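Local coordinates for carbon monoxide oxidation system transcription regulator CooA-1 (Carboxydothermus hydrogenoformans, PDB 2FMY), which senses carbon monoxide through a bound haem and, as a regulator of the CRP type, probably switches on transcription of carbon monoxide oxidation genes, at residues I37-N42 / A84-M89; G54-Y59 / E90-L95. One frame throughout, in Å; residues are numbered along the deposited sequence.

Contact 1: I37-N42 / A84-M89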
# COMPACT_ATOMS: atom_id res chain seq x y z
N ILE A 37 0.57 12.82 -19.51
CA ILE A 37 0.04 11.63 -18.87
C ILE A 37 0.57 10.40 -19.62
O ILE A 37 0.27 10.20 -20.80
CB ILE A 37 -1.51 11.62 -18.85
CG1 ILE A 37 -2.08 12.92 -18.25
CG2 ILE A 37 -2.05 10.38 -18.14
CD1 ILE A 37 -1.84 13.11 -16.76
N LEU A 38 1.36 9.59 -18.93
CA LEU A 38 1.87 8.34 -19.50
C LEU A 38 0.75 7.32 -19.60
O LEU A 38 0.47 6.81 -20.68
CB LEU A 38 3.02 7.78 -18.65
CG LEU A 38 4.42 8.36 -18.88
CD1 LEU A 38 4.54 9.78 -18.34
CD2 LEU A 38 5.50 7.48 -18.28
N TYR A 39 0.11 7.05 -18.47
CA TYR A 39 -0.91 6.01 -18.37
C TYR A 39 -2.02 6.44 -17.43
O TYR A 39 -1.78 7.04 -16.38
CB TYR A 39 -0.29 4.69 -17.88
CG TYR A 39 0.89 4.21 -18.69
CD1 TYR A 39 0.73 3.79 -20.01
CD2 TYR A 39 2.17 4.18 -18.14
CE1 TYR A 39 1.82 3.36 -20.77
CE2 TYR A 39 3.27 3.74 -18.88
CZ TYR A 39 3.08 3.33 -20.20
OH TYR A 39 4.16 2.90 -20.95
N THR A 40 -3.25 6.12 -17.83
CA THR A 40 -4.43 6.21 -16.98
C THR A 40 -4.56 4.89 -16.20
O THR A 40 -3.83 3.95 -16.50
CB THR A 40 -5.69 6.48 -17.81
OG1 THR A 40 -5.78 5.52 -18.87
CG2 THR A 40 -5.63 7.87 -18.43
N PRO A 41 -5.43 4.83 -15.17
CA PRO A 41 -5.64 3.56 -14.46
C PRO A 41 -5.96 2.38 -15.38
O PRO A 41 -6.94 2.45 -16.16
CB PRO A 41 -6.83 3.86 -13.56
CG PRO A 41 -6.73 5.32 -13.29
CD PRO A 41 -6.22 5.92 -14.57
N ASN A 42 -5.15 1.32 -15.30
CA ASN A 42 -5.43 0.03 -15.95
C ASN A 42 -5.64 0.13 -17.47
O ASN A 42 -6.67 -0.33 -17.98
CB ASN A 42 -6.68 -0.64 -15.34
CG ASN A 42 -6.53 -0.92 -13.85
OD1 ASN A 42 -5.61 -1.62 -13.43
ND2 ASN A 42 -7.47 -0.40 -13.06
N ALA A 84 -3.87 3.85 -10.48
CA ALA A 84 -3.28 5.18 -10.41
C ALA A 84 -3.01 5.79 -11.78
O ALA A 84 -2.86 5.08 -12.78
CB ALA A 84 -2.00 5.13 -9.59
N PHE A 85 -2.95 7.12 -11.82
CA PHE A 85 -2.50 7.86 -12.99
C PHE A 85 -0.97 7.99 -12.92
O PHE A 85 -0.37 7.92 -11.84
CB PHE A 85 -3.15 9.24 -13.07
CG PHE A 85 -4.62 9.21 -13.40
CD1 PHE A 85 -5.05 9.43 -14.71
CD2 PHE A 85 -5.58 8.99 -12.41
CE1 PHE A 85 -6.41 9.42 -15.03
CE2 PHE A 85 -6.95 8.98 -12.72
CZ PHE A 85 -7.36 9.20 -14.04
N ILE A 86 -0.35 8.14 -14.09
CA ILE A 86 1.11 8.22 -14.18
C ILE A 86 1.47 9.39 -15.09
O ILE A 86 1.10 9.39 -16.27
CB ILE A 86 1.72 6.88 -14.68
CG1 ILE A 86 1.42 5.75 -13.68
CG2 ILE A 86 3.23 7.01 -14.88
CD1 ILE A 86 1.80 4.36 -14.18
N GLN A 87 2.16 10.38 -14.53
CA GLN A 87 2.46 11.63 -15.24
C GLN A 87 3.96 11.94 -15.21
O GLN A 87 4.61 11.71 -14.19
CB GLN A 87 1.68 12.78 -14.61
CG GLN A 87 1.87 14.14 -15.28
CD GLN A 87 1.11 15.25 -14.56
OE1 GLN A 87 1.09 15.30 -13.33
NE2 GLN A 87 0.48 16.13 -15.32
N ALA A 88 4.48 12.46 -16.32
CA ALA A 88 5.87 12.91 -16.41
C ALA A 88 6.01 14.27 -15.73
O ALA A 88 5.34 15.23 -16.10
CB ALA A 88 6.32 12.98 -17.87
N MET A 89 6.89 14.34 -14.73
CA MET A 89 7.10 15.60 -14.01
C MET A 89 8.08 16.49 -14.75
O MET A 89 8.20 17.69 -14.46
CB MET A 89 7.60 15.34 -12.60
CG MET A 89 6.49 14.98 -11.64
SD MET A 89 7.18 14.17 -10.18
CE MET A 89 7.90 15.59 -9.35
O HOH W 1 -1.77 3.44 -14.82
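Ala84 meets Pro41 through its carbonyl oxygen, which receives a CA-H...O contact from Pro41 CA, and a water donating both to this oxygen and to Thr40 O bridges the two segments just beyond the paired strands. The Phe85 ring takes Pro41 CD over the centre of one face, 3.4 Å from the centroid and 8° off the ring normal, a CH-pi contact, while Thr40 CG2 approaches CE1 obliquely at 3.8 Å. With an alanine here both partners would go, which is likely to leave the 40-41 loop held on this side mainly by the water and the contacts to Ala84 O. Ile86 is the single residue opposite Leu38 and Tyr39 in a classic beta bulge, the register slipping by one after Ile37-Gln87. Leu38 N donates to Ile86 O at 2.7 Å, tilted 18° from the carbonyl plane, and Tyr39 N adds a weak bond to the same oxygen; Ile86 N donates to Tyr39 O at 2.9 Å. With CG1 anti to its carbonyl carbon (chi1 -62°), Ile86 carries CD1 to the edge of the Tyr39 ring, 4.0 Å from CD2, and its CG2 meets Leu38 CB. On the other face the extended chain of Gln87 passes obliquely by Ile37, whose CD1 rests against Gln87 CB and CG; the amide bonds elsewhere, NE2 to Lys35 O and OE1 to Arg57. Ala88 CB lies 3.7 Å from Leu38 CD1. This antiparallel edge of the cyclic nucleotide-binding-type beta roll combines few backbone bonds with apolar packing, and the bulge lets Leu38 as well as Tyr39 pack against Ile86.

Contact 2: G54-Y59 / E90-L95; sequences GRVRVY and EDTTIL
Val56 CG2 and Thr92 CG2 meet at 3.6 Å, their side chains crossing at about a right angle, where two sheets of the jelly-roll-like, cyclic nucleotide-binding-type beta roll come together. Strand 55-61 belongs to one sheet and strand 92-98 to the other, and no hydrogen bond joins the two segments; the contact is packing at a corner. Leu38 also lies against Val56, so this is the tight part. With OG1 beside the backbone N (chi1 -60°), Thr92 CG2 lies anti to that N and is directed at Val56. Gly54 belongs to the tight part too: its CA lies 3.7 Å from Asp91 O and 3.9 Å from Thr92 OG1. A CB built here would clash with both oxygens, and the backbone angles would also push it into the carbonyl oxygen of the residue before, so glycine suits the site.

The other side is looser: Asp91 is exposed and Glu90 and Arg55 partly so, whereas Val56 and Thr92 are buried. Glu90 OE1 comes to 3.5 Å of Gly54 CA, while its OE2 lies 3.8 Å from Arg55 CD. Although the charges are opposite, Arg55 NE and Glu90 OE2 are 4.7 Å apart, so any attraction is probably modest. Asp91 OD1 bonds to Lys34 N. Within the turn, Thr92 OG1 donates to Glu90 O at 2.6 Å, from above the carbonyl plane.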
# COMPACT_ATOMS: atom_id res chain seq x y z
N GLY A 54 14.45 11.20 -16.28
CA GLY A 54 13.33 12.03 -15.91
C GLY A 54 12.76 11.60 -14.59
O GLY A 54 13.43 10.91 -13.81
N ARG A 55 11.54 12.03 -14.32
CA ARG A 55 10.86 11.73 -13.07
C ARG A 55 9.37 11.61 -13.36
O ARG A 55 8.81 12.40 -14.14
CB ARG A 55 11.11 12.81 -12.00
CG ARG A 55 12.50 12.74 -11.34
CD ARG A 55 12.81 13.94 -10.41
NE ARG A 55 11.79 14.11 -9.36
CZ ARG A 55 12.03 14.59 -8.14
NH1 ARG A 55 13.26 14.92 -7.77
NH2 ARG A 55 11.03 14.72 -7.27
N VAL A 56 8.75 10.62 -12.74
CA VAL A 56 7.37 10.27 -13.04
C VAL A 56 6.57 10.22 -11.74
O VAL A 56 6.99 9.59 -10.77
CB VAL A 56 7.31 8.91 -13.80
CG1 VAL A 56 5.92 8.32 -13.79
CG2 VAL A 56 7.81 9.07 -15.24
N ARG A 57 5.44 10.91 -11.73
CA ARG A 57 4.56 10.93 -10.58
C ARG A 57 3.48 9.87 -10.71
O ARG A 57 2.77 9.81 -11.73
CB ARG A 57 3.93 12.32 -10.41
CG ARG A 57 3.10 12.44 -9.14
CD ARG A 57 2.75 13.88 -8.82
NE ARG A 57 1.77 14.43 -9.76
CZ ARG A 57 0.49 14.64 -9.49
NH1 ARG A 57 -0.01 14.34 -8.29
NH2 ARG A 57 -0.30 15.16 -10.42
N VAL A 58 3.37 9.03 -9.68
CA VAL A 58 2.28 8.07 -9.55
C VAL A 58 1.29 8.65 -8.54
O VAL A 58 1.67 9.00 -7.41
CB VAL A 58 2.78 6.68 -9.09
CG1 VAL A 58 1.63 5.67 -9.01
CG2 VAL A 58 3.90 6.16 -10.03
N TYR A 59 0.03 8.79 -8.95
CA TYR A 59 -0.98 9.46 -8.13
C TYR A 59 -2.42 8.96 -8.32
O TYR A 59 -2.76 8.38 -9.34
CB TYR A 59 -0.91 10.98 -8.34
CG TYR A 59 -1.29 11.44 -9.73
CD1 TYR A 59 -0.41 11.29 -10.80
CD2 TYR A 59 -2.52 12.05 -9.96
CE1 TYR A 59 -0.77 11.71 -12.08
CE2 TYR A 59 -2.89 12.47 -11.23
CZ TYR A 59 -2.00 12.31 -12.28
OH TYR A 59 -2.36 12.74 -13.53
N GLU A 90 8.77 15.88 -15.71
CA GLU A 90 9.73 16.56 -16.58
C GLU A 90 9.89 15.69 -17.82
O GLU A 90 9.34 14.59 -17.87
CB GLU A 90 11.06 16.74 -15.86
CG GLU A 90 11.65 15.46 -15.29
CD GLU A 90 12.84 15.73 -14.40
OE1 GLU A 90 13.97 15.32 -14.76
OE2 GLU A 90 12.65 16.39 -13.35
N ASP A 91 10.63 16.18 -18.82
CA ASP A 91 10.89 15.38 -20.02
C ASP A 91 11.46 14.02 -19.61
O ASP A 91 12.49 13.95 -18.94
CB ASP A 91 11.83 16.11 -20.99
CG ASP A 91 11.20 17.36 -21.62
OD1 ASP A 91 9.99 17.60 -21.44
OD2 ASP A 91 11.93 18.11 -22.31
N THR A 92 10.77 12.95 -19.98
CA THR A 92 11.04 11.62 -19.46
C THR A 92 11.23 10.63 -20.61
O THR A 92 10.58 10.75 -21.65
CB THR A 92 9.89 11.16 -18.54
OG1 THR A 92 9.77 12.07 -17.45
CG2 THR A 92 10.10 9.76 -17.99
N THR A 93 12.14 9.68 -20.41
CA THR A 93 12.32 8.55 -21.32
C THR A 93 12.10 7.28 -20.52
O THR A 93 12.75 7.06 -19.50
CB THR A 93 13.74 8.53 -21.94
OG1 THR A 93 13.92 9.67 -22.79
CG2 THR A 93 13.95 7.28 -22.78
N ILE A 94 11.17 6.45 -20.98
CA ILE A 94 10.93 5.16 -20.34
C ILE A 94 11.32 4.01 -21.27
O ILE A 94 11.38 4.17 -22.50
CB ILE A 94 9.45 4.97 -19.85
CG1 ILE A 94 8.50 4.74 -21.04
CG2 ILE A 94 9.03 6.13 -18.93
CD1 ILE A 94 7.10 4.34 -20.67
N LEU A 95 11.61 2.86 -20.65
CA LEU A 95 11.83 1.59 -21.32
C LEU A 95 10.68 0.69 -20.90
O LEU A 95 10.50 0.44 -19.71
CB LEU A 95 13.16 0.98 -20.85
CG LEU A 95 14.47 1.60 -21.33
CD1 LEU A 95 15.62 1.28 -20.38
CD2 LEU A 95 14.79 1.15 -22.75

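The contacts cross along the chain, and only their second segments are consecutive, strand 85-88 leading into 92-98; their centres lie about 9 Å apart. Strands 85-88 and 55-61 are neighbours in one sheet, probably joined where Gln87 O accepts from Arg57 N at 2.7 Å. Contact 1 lies within that sheet and is held by backbone bonds; contact 2 spans two sheets and has none across it. Each is only partly buried: the buried side includes Leu38 and Ile86 of contact 1 and Val56 with the Thr92 methyl of contact 2, with Val56 touching both Leu38 and Ile86. Their outer parts differ, with exposed Ile37 and Thr40 in one and charged Glu90 and Asp91 in the other.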